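Local coordinates for leucine-rich repeat protein (Bacteroides thetaiotaomicron, PDB 4ECN), which is of unknown function but, as an extracellular leucine-rich repeat protein, probably binds other proteins, at residues 829-835 with 855-861; 823-827 with 842-847; 394-399 with 648-652; 848-852 with 868-872; 644-649 with 673-679. All coordinates share one frame; numbering follows the deposited sequence.

Interaction 1 of 5, residues 829-835 with 855-861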
# COMPACT_ATOMS: atom_id res chain seq x y z
N LEU A 829 -36.25 -12.17 -29.42
CA LEU A 829 -36.40 -11.66 -28.05
C LEU A 829 -36.19 -12.88 -27.15
O LEU A 829 -37.17 -13.50 -26.71
CB LEU A 829 -37.80 -10.99 -27.89
CG LEU A 829 -38.00 -9.92 -26.78
CD1 LEU A 829 -39.41 -9.36 -26.83
CD2 LEU A 829 -37.73 -10.47 -25.37
N TYR A 830 -34.91 -13.27 -26.96
CA TYR A 830 -34.56 -14.52 -26.32
C TYR A 830 -34.28 -14.43 -24.80
O TYR A 830 -33.90 -15.45 -24.23
CB TYR A 830 -33.34 -15.14 -27.02
CG TYR A 830 -32.05 -14.37 -26.91
CD1 TYR A 830 -31.16 -14.61 -25.86
CD2 TYR A 830 -31.64 -13.49 -27.91
CE1 TYR A 830 -29.94 -13.95 -25.78
CE2 TYR A 830 -30.41 -12.84 -27.85
CZ TYR A 830 -29.56 -13.07 -26.78
OH TYR A 830 -28.35 -12.42 -26.68
N ILE A 831 -34.51 -13.26 -24.13
CA ILE A 831 -34.39 -13.14 -22.66
C ILE A 831 -35.70 -12.58 -22.14
O ILE A 831 -35.90 -11.37 -22.19
CB ILE A 831 -33.19 -12.31 -22.16
CG1 ILE A 831 -31.89 -12.64 -22.90
CG2 ILE A 831 -33.03 -12.50 -20.65
CD1 ILE A 831 -30.79 -11.71 -22.66
N LEU A 832 -36.62 -13.45 -21.66
CA LEU A 832 -37.94 -13.00 -21.23
C LEU A 832 -38.25 -13.37 -19.79
O LEU A 832 -38.21 -14.55 -19.45
CB LEU A 832 -39.02 -13.60 -22.16
CG LEU A 832 -40.46 -13.12 -21.97
CD1 LEU A 832 -40.62 -11.70 -22.42
CD2 LEU A 832 -41.42 -13.98 -22.76
N ASP A 833 -38.60 -12.36 -18.96
CA ASP A 833 -38.98 -12.55 -17.56
C ASP A 833 -40.48 -12.34 -17.42
O ASP A 833 -40.98 -11.21 -17.51
CB ASP A 833 -38.20 -11.62 -16.61
CG ASP A 833 -38.75 -11.46 -15.19
OD1 ASP A 833 -39.19 -12.49 -14.60
OD2 ASP A 833 -38.70 -10.34 -14.66
N ILE A 834 -41.21 -13.44 -17.22
CA ILE A 834 -42.65 -13.39 -17.05
C ILE A 834 -43.02 -14.01 -15.69
O ILE A 834 -44.20 -14.20 -15.41
CB ILE A 834 -43.39 -14.06 -18.22
CG1 ILE A 834 -43.03 -15.56 -18.38
CG2 ILE A 834 -43.21 -13.26 -19.51
CD1 ILE A 834 -44.08 -16.34 -19.20
N ALA A 835 -42.00 -14.27 -14.82
CA ALA A 835 -42.21 -14.84 -13.49
C ALA A 835 -42.95 -13.89 -12.57
O ALA A 835 -42.87 -12.67 -12.73
CB ALA A 835 -40.89 -15.22 -12.87
N MSE A 855 -30.89 -21.60 -26.19
CA MSE A 855 -30.76 -20.36 -26.96
C MSE A 855 -31.83 -19.32 -26.57
O MSE A 855 -31.94 -18.28 -27.22
CB MSE A 855 -30.86 -20.66 -28.46
CG MSE A 855 -29.82 -21.64 -28.97
SE MSE A 855 -29.92 -21.89 -30.91
CE MSE A 855 -31.65 -22.79 -31.16
N TYR A 856 -32.61 -19.62 -25.52
CA TYR A 856 -33.69 -18.80 -24.98
C TYR A 856 -33.68 -18.92 -23.45
O TYR A 856 -33.59 -20.03 -22.91
CB TYR A 856 -35.04 -19.26 -25.56
CG TYR A 856 -36.15 -18.23 -25.57
CD1 TYR A 856 -36.95 -18.02 -24.45
CD2 TYR A 856 -36.49 -17.56 -26.74
CE1 TYR A 856 -38.04 -17.14 -24.49
CE2 TYR A 856 -37.56 -16.67 -26.79
CZ TYR A 856 -38.34 -16.46 -25.66
OH TYR A 856 -39.39 -15.56 -25.71
N VAL A 857 -33.73 -17.76 -22.77
CA VAL A 857 -33.73 -17.68 -21.31
C VAL A 857 -35.10 -17.25 -20.87
O VAL A 857 -35.48 -16.10 -21.09
CB VAL A 857 -32.65 -16.73 -20.80
CG1 VAL A 857 -32.51 -16.83 -19.29
CG2 VAL A 857 -31.31 -17.01 -21.49
N LEU A 858 -35.87 -18.17 -20.28
CA LEU A 858 -37.20 -17.81 -19.83
C LEU A 858 -37.25 -17.89 -18.33
O LEU A 858 -36.92 -18.93 -17.75
CB LEU A 858 -38.31 -18.67 -20.46
CG LEU A 858 -39.73 -18.23 -20.09
CD1 LEU A 858 -40.15 -16.97 -20.85
CD2 LEU A 858 -40.73 -19.33 -20.36
N LEU A 859 -37.63 -16.76 -17.70
CA LEU A 859 -37.84 -16.62 -16.26
C LEU A 859 -39.32 -16.75 -16.03
O LEU A 859 -40.13 -16.00 -16.59
CB LEU A 859 -37.27 -15.33 -15.68
CG LEU A 859 -35.75 -15.18 -15.66
CD1 LEU A 859 -35.35 -13.91 -14.93
CD2 LEU A 859 -35.06 -16.36 -14.95
N TYR A 860 -39.68 -17.78 -15.27
CA TYR A 860 -41.05 -18.18 -15.03
C TYR A 860 -41.15 -19.03 -13.76
O TYR A 860 -40.12 -19.40 -13.17
CB TYR A 860 -41.51 -18.99 -16.26
CG TYR A 860 -40.88 -20.37 -16.33
CD1 TYR A 860 -39.52 -20.51 -16.62
CD2 TYR A 860 -41.61 -21.51 -16.04
CE1 TYR A 860 -38.91 -21.76 -16.59
CE2 TYR A 860 -41.01 -22.77 -16.02
CZ TYR A 860 -39.66 -22.89 -16.31
OH TYR A 860 -39.05 -24.12 -16.34
N ASP A 861 -42.39 -19.39 -13.40
CA ASP A 861 -42.76 -20.22 -12.27
C ASP A 861 -43.46 -21.47 -12.79
O ASP A 861 -44.41 -21.34 -13.57
CB ASP A 861 -43.67 -19.45 -11.30
CG ASP A 861 -43.16 -18.12 -10.77
OD1 ASP A 861 -41.95 -18.04 -10.45
OD2 ASP A 861 -43.98 -17.19 -10.60
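Tyr830 O accepts a nearly straight bond from Val857 N at 2.7 Å. It opens a set of four backbone bonds between two parallel strands of a leucine-rich repeat sheet, 831-833 and 857-859. Leu832 N binds Val857 O, Leu859 N binds Leu832 O, and Ile834 N binds Leu859 O at 2.8 Å. Leu829, Leu832, Ile834 and Asn837 fit the LxxLxLxxN repeat pattern. Leu832 and Leu858 lie side by side on the core face and point the same way, with Leu832 CD2 3.8 Å from Leu858 CD1. With chi1 at -156° the Tyr856 ring swings across to the neighbouring chain, where one face lies against Tyr830. Tyr830 CA is 4.0 Å from the Tyr856 ring centroid, a CH-pi contact. Tyr856 OH lies 3.2 Å from Leu829 O and 3.9 Å from Leu832 CD2. An alanine replacing Tyr856 would remove this ring, and is likely to open a gap beside Leu832, Leu825 and Val847. Ile831, Val857, Asp833 and Leu859 share the other face. Leu859 CB rests 3.6 Å from Asp833 OD1, while Asp833 OD2 forms a salt bridge with Arg784. Asp833 OD1 also takes a weak bond from Ala835 N at 3.3 Å.

Interaction 2 of 5, residues 823-827 with 842-847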
# COMPACT_ATOMS: atom_id res chain seq x y z
N GLU A 823 -49.73 -12.99 -28.55
CA GLU A 823 -48.56 -12.93 -29.43
C GLU A 823 -47.76 -14.23 -29.46
O GLU A 823 -47.54 -14.86 -28.42
CB GLU A 823 -47.59 -11.81 -29.03
CG GLU A 823 -48.09 -10.41 -29.25
CD GLU A 823 -46.96 -9.41 -29.25
OE1 GLU A 823 -46.30 -9.25 -30.30
OE2 GLU A 823 -46.73 -8.77 -28.20
N LYS A 824 -47.30 -14.60 -30.66
CA LYS A 824 -46.39 -15.71 -30.90
C LYS A 824 -44.99 -15.17 -30.58
O LYS A 824 -44.57 -14.16 -31.17
CB LYS A 824 -46.56 -16.24 -32.34
CG LYS A 824 -45.71 -17.45 -32.72
CD LYS A 824 -45.80 -17.78 -34.23
CE LYS A 824 -44.99 -19.01 -34.60
NZ LYS A 824 -44.92 -19.25 -36.06
N LEU A 825 -44.32 -15.75 -29.58
CA LEU A 825 -43.00 -15.28 -29.18
C LEU A 825 -41.99 -15.50 -30.27
O LEU A 825 -42.06 -16.51 -30.99
CB LEU A 825 -42.48 -15.92 -27.88
CG LEU A 825 -43.26 -15.64 -26.60
CD1 LEU A 825 -42.67 -16.42 -25.46
CD2 LEU A 825 -43.29 -14.15 -26.27
N THR A 826 -41.07 -14.55 -30.40
CA THR A 826 -40.04 -14.63 -31.42
C THR A 826 -38.78 -15.20 -30.79
O THR A 826 -38.55 -14.99 -29.59
CB THR A 826 -39.81 -13.26 -32.09
OG1 THR A 826 -39.38 -12.28 -31.13
CG2 THR A 826 -41.02 -12.78 -32.88
N PRO A 827 -37.94 -15.93 -31.58
CA PRO A 827 -36.68 -16.44 -31.01
C PRO A 827 -35.65 -15.33 -30.84
O PRO A 827 -34.62 -15.54 -30.19
CB PRO A 827 -36.22 -17.48 -32.04
CG PRO A 827 -36.83 -17.06 -33.32
CD PRO A 827 -38.07 -16.28 -33.01
N ILE A 842 -50.08 -18.06 -21.43
CA ILE A 842 -49.24 -17.88 -22.62
C ILE A 842 -48.82 -19.26 -23.21
O ILE A 842 -48.67 -20.24 -22.48
CB ILE A 842 -48.02 -17.01 -22.23
CG1 ILE A 842 -47.32 -16.42 -23.48
CG2 ILE A 842 -47.05 -17.75 -21.26
CD1 ILE A 842 -46.12 -15.48 -23.19
N ASP A 843 -48.64 -19.31 -24.55
CA ASP A 843 -48.18 -20.50 -25.28
C ASP A 843 -46.79 -20.22 -25.87
O ASP A 843 -46.60 -19.27 -26.65
CB ASP A 843 -49.19 -20.92 -26.37
CG ASP A 843 -48.87 -22.27 -27.01
OD1 ASP A 843 -47.80 -22.38 -27.65
OD2 ASP A 843 -49.72 -23.18 -26.91
N VAL A 844 -45.82 -21.06 -25.49
CA VAL A 844 -44.43 -20.85 -25.89
C VAL A 844 -43.95 -21.91 -26.93
O VAL A 844 -42.73 -22.06 -27.11
CB VAL A 844 -43.51 -20.84 -24.64
CG1 VAL A 844 -43.85 -19.67 -23.72
CG2 VAL A 844 -43.57 -22.17 -23.88
N THR A 845 -44.88 -22.56 -27.67
CA THR A 845 -44.55 -23.56 -28.70
C THR A 845 -43.55 -22.99 -29.72
O THR A 845 -42.58 -23.67 -30.07
CB THR A 845 -45.85 -24.03 -29.40
OG1 THR A 845 -46.70 -24.64 -28.43
CG2 THR A 845 -45.60 -25.03 -30.53
N SER A 846 -43.76 -21.73 -30.17
CA SER A 846 -42.94 -21.03 -31.16
C SER A 846 -41.44 -21.00 -30.80
O SER A 846 -40.59 -21.08 -31.69
CB SER A 846 -43.43 -19.60 -31.34
OG SER A 846 -43.51 -18.87 -30.13
N VAL A 847 -41.12 -20.88 -29.50
CA VAL A 847 -39.75 -20.76 -29.02
C VAL A 847 -39.33 -22.03 -28.25
O VAL A 847 -38.20 -22.11 -27.75
CB VAL A 847 -39.60 -19.49 -28.15
CG1 VAL A 847 -39.73 -18.24 -29.00
CG2 VAL A 847 -40.60 -19.45 -27.00
O HOH W 1 -49.11 -17.20 -27.28
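Leu825 packs into the side chains of Ile842, Val844 and Val847, joining the returning parts of two successive leucine-rich repeats. This is the tight part of the contact. One methyl does most of the filling: Leu825 CD1 lies 3.9 Å from Val844 CG1 and 4.2 Å from Ile842 CD1. Leu825 and Val844 run side by side and point the same way. Val847 crosses Leu825 at a slant, with its CG1 3.8 Å from Leu825 CB. Tyr856 covers both Leu825 and Val847 from the neighbouring strand region. Ser846 supplies the direct polar link, since its OG donates to Leu825 O at 2.9 Å. The Ser846 OG sits between the backbone N and the carbonyl carbon (chi1 54°), which turns it to Leu825 rather than outward. The solvent side is looser. There the exposed, extended Lys824 chain runs past Ser846 CB. At the far end a water lies 3.0 Å from Glu823 O and makes a weak bond to Asp843 N. Asp843 also shapes its own chain through an Asx turn: its OD1 accepts from Thr845 N, and also from Thr845 OG1 at 2.6 Å through the syn lone pair.

Interaction 3 of 5, residues 394-399 with 648-652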
# COMPACT_ATOMS: atom_id res chain seq x y z
N TYR A 394 -15.07 4.90 -9.70
CA TYR A 394 -15.89 3.75 -10.07
C TYR A 394 -16.70 4.10 -11.31
O TYR A 394 -17.04 5.27 -11.51
CB TYR A 394 -16.79 3.26 -8.91
CG TYR A 394 -18.04 4.07 -8.64
CD1 TYR A 394 -17.98 5.27 -7.94
CD2 TYR A 394 -19.30 3.60 -9.01
CE1 TYR A 394 -19.13 6.01 -7.66
CE2 TYR A 394 -20.46 4.31 -8.72
CZ TYR A 394 -20.38 5.53 -8.05
OH TYR A 394 -21.52 6.26 -7.79
N ASP A 395 -16.96 3.11 -12.16
CA ASP A 395 -17.76 3.23 -13.38
C ASP A 395 -19.22 3.61 -12.98
O ASP A 395 -19.89 2.85 -12.24
CB ASP A 395 -17.68 1.89 -14.15
CG ASP A 395 -18.20 1.87 -15.58
OD1 ASP A 395 -19.26 2.51 -15.83
OD2 ASP A 395 -17.60 1.16 -16.43
N GLN A 396 -19.67 4.82 -13.40
CA GLN A 396 -20.99 5.38 -13.05
C GLN A 396 -22.15 4.52 -13.53
O GLN A 396 -23.24 4.62 -12.96
CB GLN A 396 -21.18 6.80 -13.59
CG GLN A 396 -20.40 7.84 -12.80
CD GLN A 396 -20.64 7.73 -11.32
OE1 GLN A 396 -21.75 7.87 -10.81
NE2 GLN A 396 -19.57 7.49 -10.59
N ARG A 397 -21.90 3.63 -14.51
CA ARG A 397 -22.90 2.70 -15.02
C ARG A 397 -23.19 1.56 -14.00
O ARG A 397 -24.15 0.83 -14.20
CB ARG A 397 -22.51 2.13 -16.38
CG ARG A 397 -22.44 3.22 -17.46
CD ARG A 397 -21.85 2.71 -18.75
NE ARG A 397 -20.51 2.14 -18.55
CZ ARG A 397 -19.83 1.48 -19.48
NH1 ARG A 397 -20.33 1.32 -20.70
NH2 ARG A 397 -18.64 0.97 -19.19
N LEU A 398 -22.46 1.48 -12.85
CA LEU A 398 -22.71 0.51 -11.77
C LEU A 398 -23.90 0.97 -10.89
O LEU A 398 -24.26 0.27 -9.94
CB LEU A 398 -21.45 0.31 -10.87
CG LEU A 398 -20.20 -0.31 -11.49
CD1 LEU A 398 -18.99 -0.02 -10.66
CD2 LEU A 398 -20.37 -1.80 -11.71
N ASN A 399 -24.47 2.17 -11.19
CA ASN A 399 -25.64 2.77 -10.53
C ASN A 399 -26.93 2.42 -11.33
O ASN A 399 -28.05 2.72 -10.89
CB ASN A 399 -25.46 4.29 -10.39
CG ASN A 399 -24.25 4.75 -9.59
OD1 ASN A 399 -23.63 5.76 -9.91
ND2 ASN A 399 -23.86 4.05 -8.52
N SER A 648 -18.39 11.70 -16.70
CA SER A 648 -19.57 11.68 -15.85
C SER A 648 -19.57 12.69 -14.66
O SER A 648 -18.52 13.14 -14.20
CB SER A 648 -19.71 10.28 -15.25
OG SER A 648 -18.54 9.88 -14.55
N VAL A 649 -20.78 12.96 -14.13
CA VAL A 649 -20.97 13.71 -12.90
C VAL A 649 -21.83 12.84 -12.02
O VAL A 649 -22.82 12.28 -12.52
CB VAL A 649 -21.55 15.13 -13.05
CG1 VAL A 649 -20.51 16.08 -13.62
CG2 VAL A 649 -22.83 15.16 -13.88
N ASP A 650 -21.43 12.65 -10.75
CA ASP A 650 -22.21 11.82 -9.81
C ASP A 650 -22.84 12.70 -8.72
O ASP A 650 -22.15 13.25 -7.84
CB ASP A 650 -21.35 10.71 -9.19
CG ASP A 650 -22.06 9.79 -8.19
OD1 ASP A 650 -23.33 9.70 -8.24
OD2 ASP A 650 -21.35 9.11 -7.41
N PHE A 651 -24.17 12.80 -8.78
CA PHE A 651 -24.96 13.56 -7.81
C PHE A 651 -25.94 12.66 -7.08
O PHE A 651 -26.95 13.14 -6.56
CB PHE A 651 -25.70 14.70 -8.52
CG PHE A 651 -24.84 15.80 -9.07
CD1 PHE A 651 -24.28 16.75 -8.23
CD2 PHE A 651 -24.69 15.96 -10.44
CE1 PHE A 651 -23.53 17.80 -8.74
CE2 PHE A 651 -23.94 17.02 -10.96
CZ PHE A 651 -23.35 17.92 -10.11
N SER A 652 -25.66 11.36 -7.04
CA SER A 652 -26.53 10.40 -6.36
C SER A 652 -26.54 10.67 -4.85
O SER A 652 -25.59 11.24 -4.32
CB SER A 652 -26.09 8.96 -6.64
OG SER A 652 -24.77 8.69 -6.20
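The Tyr394 ring meets Asp650 at its edge, and its hydroxyl donates to Asp650 OD2 at 2.9 Å. Ring and carboxylate planes are 77° apart, and the hydroxyl comes to OD2 from above the carboxylate plane. The Gln396 side chain lies over one face of the ring. Leu398 CD1 and the Asn399 side chain sit at the ring edge, in its plane. A chi1 of 78° folds the Tyr394 ring back over Gln396. Strand 646-650 is part of the parallel sheet of the leucine-rich repeats, where Val649, Phe651 and Asn654 follow the repeat pattern. Ser648 and Asp650 point from the face opposite Val649 toward the 394-399 segment, which belongs to a long excursion between strands 351-353 and 452-456 of the preceding sheet. Gln396 bends at its second torsion and crosses Asp650 at about a right angle. Its CG is 3.5 Å from Ser648 CB, and its CD is 3.7 Å from Asp650 CB. The other oxygen, Asp650 OD1, accepts from Ser652 N at 3.1 Å in an Asx turn and from Ser652 OG at 2.7 Å. Three donors on one carboxylate hold it against rotation and probably favour its charged form. Within the excursion, Arg397 grips Asp395 side-on in a salt bridge, with NE on OD1 and NH2 on OD2, both carboxylate oxygens lying in the guanidinium plane.

Interaction 4 of 5, residues 848-852 with 868-872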
# COMPACT_ATOMS: atom_id res chain seq x y z
N CYS A 848 -40.24 -23.04 -28.20
CA CYS A 848 -40.02 -24.31 -27.49
C CYS A 848 -38.72 -25.00 -27.96
O CYS A 848 -37.92 -25.33 -27.08
CB CYS A 848 -41.22 -25.23 -27.62
SG CYS A 848 -40.99 -26.86 -26.86
N PRO A 849 -38.42 -25.17 -29.29
CA PRO A 849 -37.13 -25.81 -29.66
C PRO A 849 -35.90 -24.95 -29.31
O PRO A 849 -34.83 -25.50 -29.07
CB PRO A 849 -37.25 -26.00 -31.17
CG PRO A 849 -38.29 -25.06 -31.62
CD PRO A 849 -39.23 -24.86 -30.49
N TYR A 850 -36.06 -23.60 -29.27
CA TYR A 850 -34.97 -22.68 -28.93
C TYR A 850 -34.65 -22.73 -27.43
O TYR A 850 -33.48 -22.59 -27.06
CB TYR A 850 -35.32 -21.24 -29.34
CG TYR A 850 -35.46 -21.05 -30.84
CD1 TYR A 850 -36.69 -21.23 -31.47
CD2 TYR A 850 -34.37 -20.69 -31.62
CE1 TYR A 850 -36.82 -21.07 -32.85
CE2 TYR A 850 -34.49 -20.53 -33.00
CZ TYR A 850 -35.72 -20.71 -33.61
OH TYR A 850 -35.85 -20.53 -34.97
N ILE A 851 -35.68 -22.96 -26.58
CA ILE A 851 -35.53 -23.10 -25.12
C ILE A 851 -34.71 -24.36 -24.83
O ILE A 851 -33.77 -24.32 -24.04
CB ILE A 851 -36.91 -23.11 -24.39
CG1 ILE A 851 -37.57 -21.72 -24.50
CG2 ILE A 851 -36.76 -23.54 -22.90
CD1 ILE A 851 -39.00 -21.58 -24.11
N GLU A 852 -35.08 -25.46 -25.53
CA GLU A 852 -34.47 -26.80 -25.46
C GLU A 852 -33.01 -26.77 -25.90
O GLU A 852 -32.19 -27.47 -25.31
CB GLU A 852 -35.26 -27.81 -26.32
CG GLU A 852 -36.64 -28.12 -25.74
CD GLU A 852 -37.63 -28.91 -26.58
OE1 GLU A 852 -37.31 -29.31 -27.72
OE2 GLU A 852 -38.76 -29.12 -26.08
N GLY A 868 -47.19 -25.32 -24.14
CA GLY A 868 -46.29 -25.52 -25.27
C GLY A 868 -44.87 -26.03 -25.09
O GLY A 868 -44.18 -26.22 -26.10
N CYS A 869 -44.40 -26.22 -23.85
CA CYS A 869 -43.04 -26.72 -23.63
C CYS A 869 -43.02 -27.66 -22.43
O CYS A 869 -43.24 -27.25 -21.28
CB CYS A 869 -42.04 -25.58 -23.46
SG CYS A 869 -40.32 -26.13 -23.26
N ASP A 870 -42.78 -28.95 -22.72
CA ASP A 870 -42.76 -29.98 -21.70
C ASP A 870 -41.46 -29.91 -20.91
O ASP A 870 -41.47 -30.24 -19.73
CB ASP A 870 -42.94 -31.37 -22.33
CG ASP A 870 -44.33 -31.59 -22.89
OD1 ASP A 870 -44.68 -30.94 -23.91
OD2 ASP A 870 -45.08 -32.41 -22.31
N ALA A 871 -40.37 -29.42 -21.55
CA ALA A 871 -39.03 -29.29 -20.97
C ALA A 871 -39.00 -28.34 -19.75
O ALA A 871 -38.07 -28.43 -18.94
CB ALA A 871 -38.06 -28.80 -22.03
N LEU A 872 -40.01 -27.43 -19.62
CA LEU A 872 -40.11 -26.43 -18.53
C LEU A 872 -40.51 -27.05 -17.19
O LEU A 872 -40.16 -26.51 -16.13
CB LEU A 872 -41.14 -25.32 -18.87
CG LEU A 872 -40.83 -24.38 -20.04
CD1 LEU A 872 -42.00 -23.46 -20.30
CD2 LEU A 872 -39.57 -23.57 -19.82
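Cys848 projects from the start of helix 848-852 into a hollow formed by Gly868 and Cys869. Its chi1 of 176° carries SG across to the other segment. There Cys848 SG lies 3.3 Å from Gly868 O and 3.7 Å from Cys869 SG. The two sulfurs touch but are too far apart for a disulfide in this model. One helical turn on, Ile851 makes the next bump. Its CG2 branch fits between Cys869 and Leu872: Ile851 CG2 is 4.4 Å from Cys869 SG and 4.2 Å from Leu872 CD2. The Ile851 and Leu872 side chains cross at about a right angle. Glu852 lies on the exposed side, where its CG rests 4.0 Å from Ala871 CB. Cys869 also touches Val844, which extends the apolar seam into the preceding turn. Gly868 has a positive phi (101°), where a CB would press on the carbonyl O of the residue before it. That turn leads the chain from strand 865-867 to Cys869. Leu872 O accepts from Tyr860 OH, which ties the segment back to the last strand of the repeat sheet. A short helix packed against the chain that follows strand 865-867 is consistent with a cap on the C-terminal end of a leucine-rich repeat domain.

Interaction 5 of 5, residues 644-649 with 673-679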
# COMPACT_ATOMS: atom_id res chain seq x y z
N TYR A 644 -14.88 19.76 -24.89
CA TYR A 644 -14.46 18.54 -24.20
C TYR A 644 -15.65 17.99 -23.42
O TYR A 644 -16.31 18.72 -22.68
CB TYR A 644 -13.20 18.73 -23.29
CG TYR A 644 -12.86 17.46 -22.54
CD1 TYR A 644 -12.39 16.33 -23.20
CD2 TYR A 644 -13.15 17.33 -21.17
CE1 TYR A 644 -12.19 15.11 -22.54
CE2 TYR A 644 -12.94 16.12 -20.49
CZ TYR A 644 -12.45 15.02 -21.18
OH TYR A 644 -12.23 13.81 -20.54
N VAL A 645 -15.91 16.69 -23.58
CA VAL A 645 -17.03 16.05 -22.90
C VAL A 645 -16.49 15.12 -21.82
O VAL A 645 -15.92 14.06 -22.12
CB VAL A 645 -17.97 15.31 -23.91
CG1 VAL A 645 -19.10 14.58 -23.20
CG2 VAL A 645 -18.53 16.27 -24.95
N MSE A 646 -16.71 15.52 -20.54
CA MSE A 646 -16.36 14.74 -19.34
C MSE A 646 -17.04 13.37 -19.38
O MSE A 646 -18.09 13.23 -20.02
CB MSE A 646 -16.78 15.46 -18.06
CG MSE A 646 -16.24 16.87 -17.94
SE MSE A 646 -16.87 17.67 -16.26
CE MSE A 646 -18.83 17.72 -16.58
N GLY A 647 -16.46 12.39 -18.71
CA GLY A 647 -17.04 11.05 -18.66
C GLY A 647 -18.34 11.01 -17.87
O GLY A 647 -19.31 10.37 -18.32
N SER A 648 -18.39 11.70 -16.70
CA SER A 648 -19.57 11.68 -15.85
C SER A 648 -19.57 12.69 -14.66
O SER A 648 -18.52 13.14 -14.20
CB SER A 648 -19.71 10.28 -15.25
OG SER A 648 -18.54 9.88 -14.55
N VAL A 649 -20.78 12.96 -14.13
CA VAL A 649 -20.97 13.71 -12.90
C VAL A 649 -21.83 12.84 -12.02
O VAL A 649 -22.82 12.28 -12.52
CB VAL A 649 -21.55 15.13 -13.05
CG1 VAL A 649 -20.51 16.08 -13.62
CG2 VAL A 649 -22.83 15.16 -13.88
N ILE A 673 -24.44 20.64 -18.62
CA ILE A 673 -23.33 19.76 -18.20
C ILE A 673 -22.69 19.09 -19.43
O ILE A 673 -23.39 18.42 -20.20
CB ILE A 673 -23.78 18.67 -17.16
CG1 ILE A 673 -24.72 19.22 -16.05
CG2 ILE A 673 -22.58 17.87 -16.60
CD1 ILE A 673 -25.27 18.20 -15.10
N ASN A 674 -21.36 19.20 -19.56
CA ASN A 674 -20.61 18.57 -20.65
C ASN A 674 -20.12 17.19 -20.18
O ASN A 674 -18.94 17.02 -19.89
CB ASN A 674 -19.47 19.47 -21.11
CG ASN A 674 -18.54 19.91 -20.00
OD1 ASN A 674 -18.94 20.56 -19.03
ND2 ASN A 674 -17.28 19.57 -20.14
N ALA A 675 -21.03 16.21 -20.07
CA ALA A 675 -20.72 14.86 -19.58
C ALA A 675 -21.64 13.82 -20.20
O ALA A 675 -22.84 14.07 -20.36
CB ALA A 675 -20.85 14.81 -18.06
N SER A 676 -21.06 12.64 -20.52
CA SER A 676 -21.76 11.53 -21.16
C SER A 676 -22.74 10.88 -20.20
O SER A 676 -23.82 10.51 -20.63
CB SER A 676 -20.77 10.49 -21.66
OG SER A 676 -19.80 11.09 -22.52
N THR A 677 -22.38 10.74 -18.90
CA THR A 677 -23.24 10.12 -17.89
C THR A 677 -23.54 11.13 -16.76
O THR A 677 -22.64 11.82 -16.25
CB THR A 677 -22.62 8.83 -17.33
OG1 THR A 677 -22.42 7.89 -18.40
CG2 THR A 677 -23.49 8.17 -16.28
N VAL A 678 -24.83 11.23 -16.40
CA VAL A 678 -25.32 12.12 -15.34
C VAL A 678 -26.08 11.25 -14.36
O VAL A 678 -27.05 10.60 -14.76
CB VAL A 678 -26.16 13.31 -15.87
CG1 VAL A 678 -26.75 14.12 -14.73
CG2 VAL A 678 -25.31 14.20 -16.78
N THR A 679 -25.58 11.16 -13.10
CA THR A 679 -26.22 10.33 -12.08
C THR A 679 -26.96 11.22 -11.13
O THR A 679 -26.36 12.05 -10.46
CB THR A 679 -25.21 9.44 -11.35
OG1 THR A 679 -24.31 8.84 -12.29
CG2 THR A 679 -25.90 8.41 -10.46
O HOH W 2 -16.56 10.96 -22.69
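Met646 pairs with Ala675, Ser648 with Thr677 and Val649 with Val678 in parallel register, and both chains turn a corner, at Gly647 and Ser676. Five backbone bonds run along this path, from Met646 N to Asn674 O at 2.8 Å through to Thr679 N on Val649 O at 3.0 Å. The side chain of Asn674 adds a sixth. With chi1 at 54° the amide swings back beside its own backbone, which sets ND2 to donate to Tyr644 O at 2.8 Å, close to the amide plane. Asn674 OD1 takes a weak bond from Asn639 N. A leucine in place of Asn674 would probably leave Tyr644 O without this donor and Asn639 N without its weak acceptor. These are neighbouring strands of the leucine-rich repeat sheet, and Met646, Val649, Ala675 and Val678 face the core. Selenomethionine Met646 bends at its end, so its CE lies 3.8 Å from both Ile673 CG2 and Ala675 CB. Val649 and Ile673 meet tip to tip, with their CG2 atoms 3.8 Å apart. Val678 instead lies alongside Val649, with CG2 3.9 Å from Val649 CG2. At the corner a water bridges Val645 O and Ser676 OG, 3.2 Å from each.

Interactions 1, 3 and 5 all reach one parallel sheet of the repeats, near its two ends. Interactions 3 and 5 share Ser648 and Val649, and their centres are about 10 Å apart. Phe651 N probably binds Thr679 O between them. Interactions 1, 2 and 4 form the C-terminal cluster, with centres about 10 to 11 Å apart. Tyr856 links them, touching Leu825, Val847 and Ile851. Val844 of interaction 2 also touches Cys869 and Leu872 of interaction 4. Interactions 1 and 5 are about 34 Å apart between centres and do not touch. The sodium site at Gln314 and Val317 lies at strand 317-319, at the edge of the preceding ten-stranded mixed sheet, and none of the five contacts contributes to it.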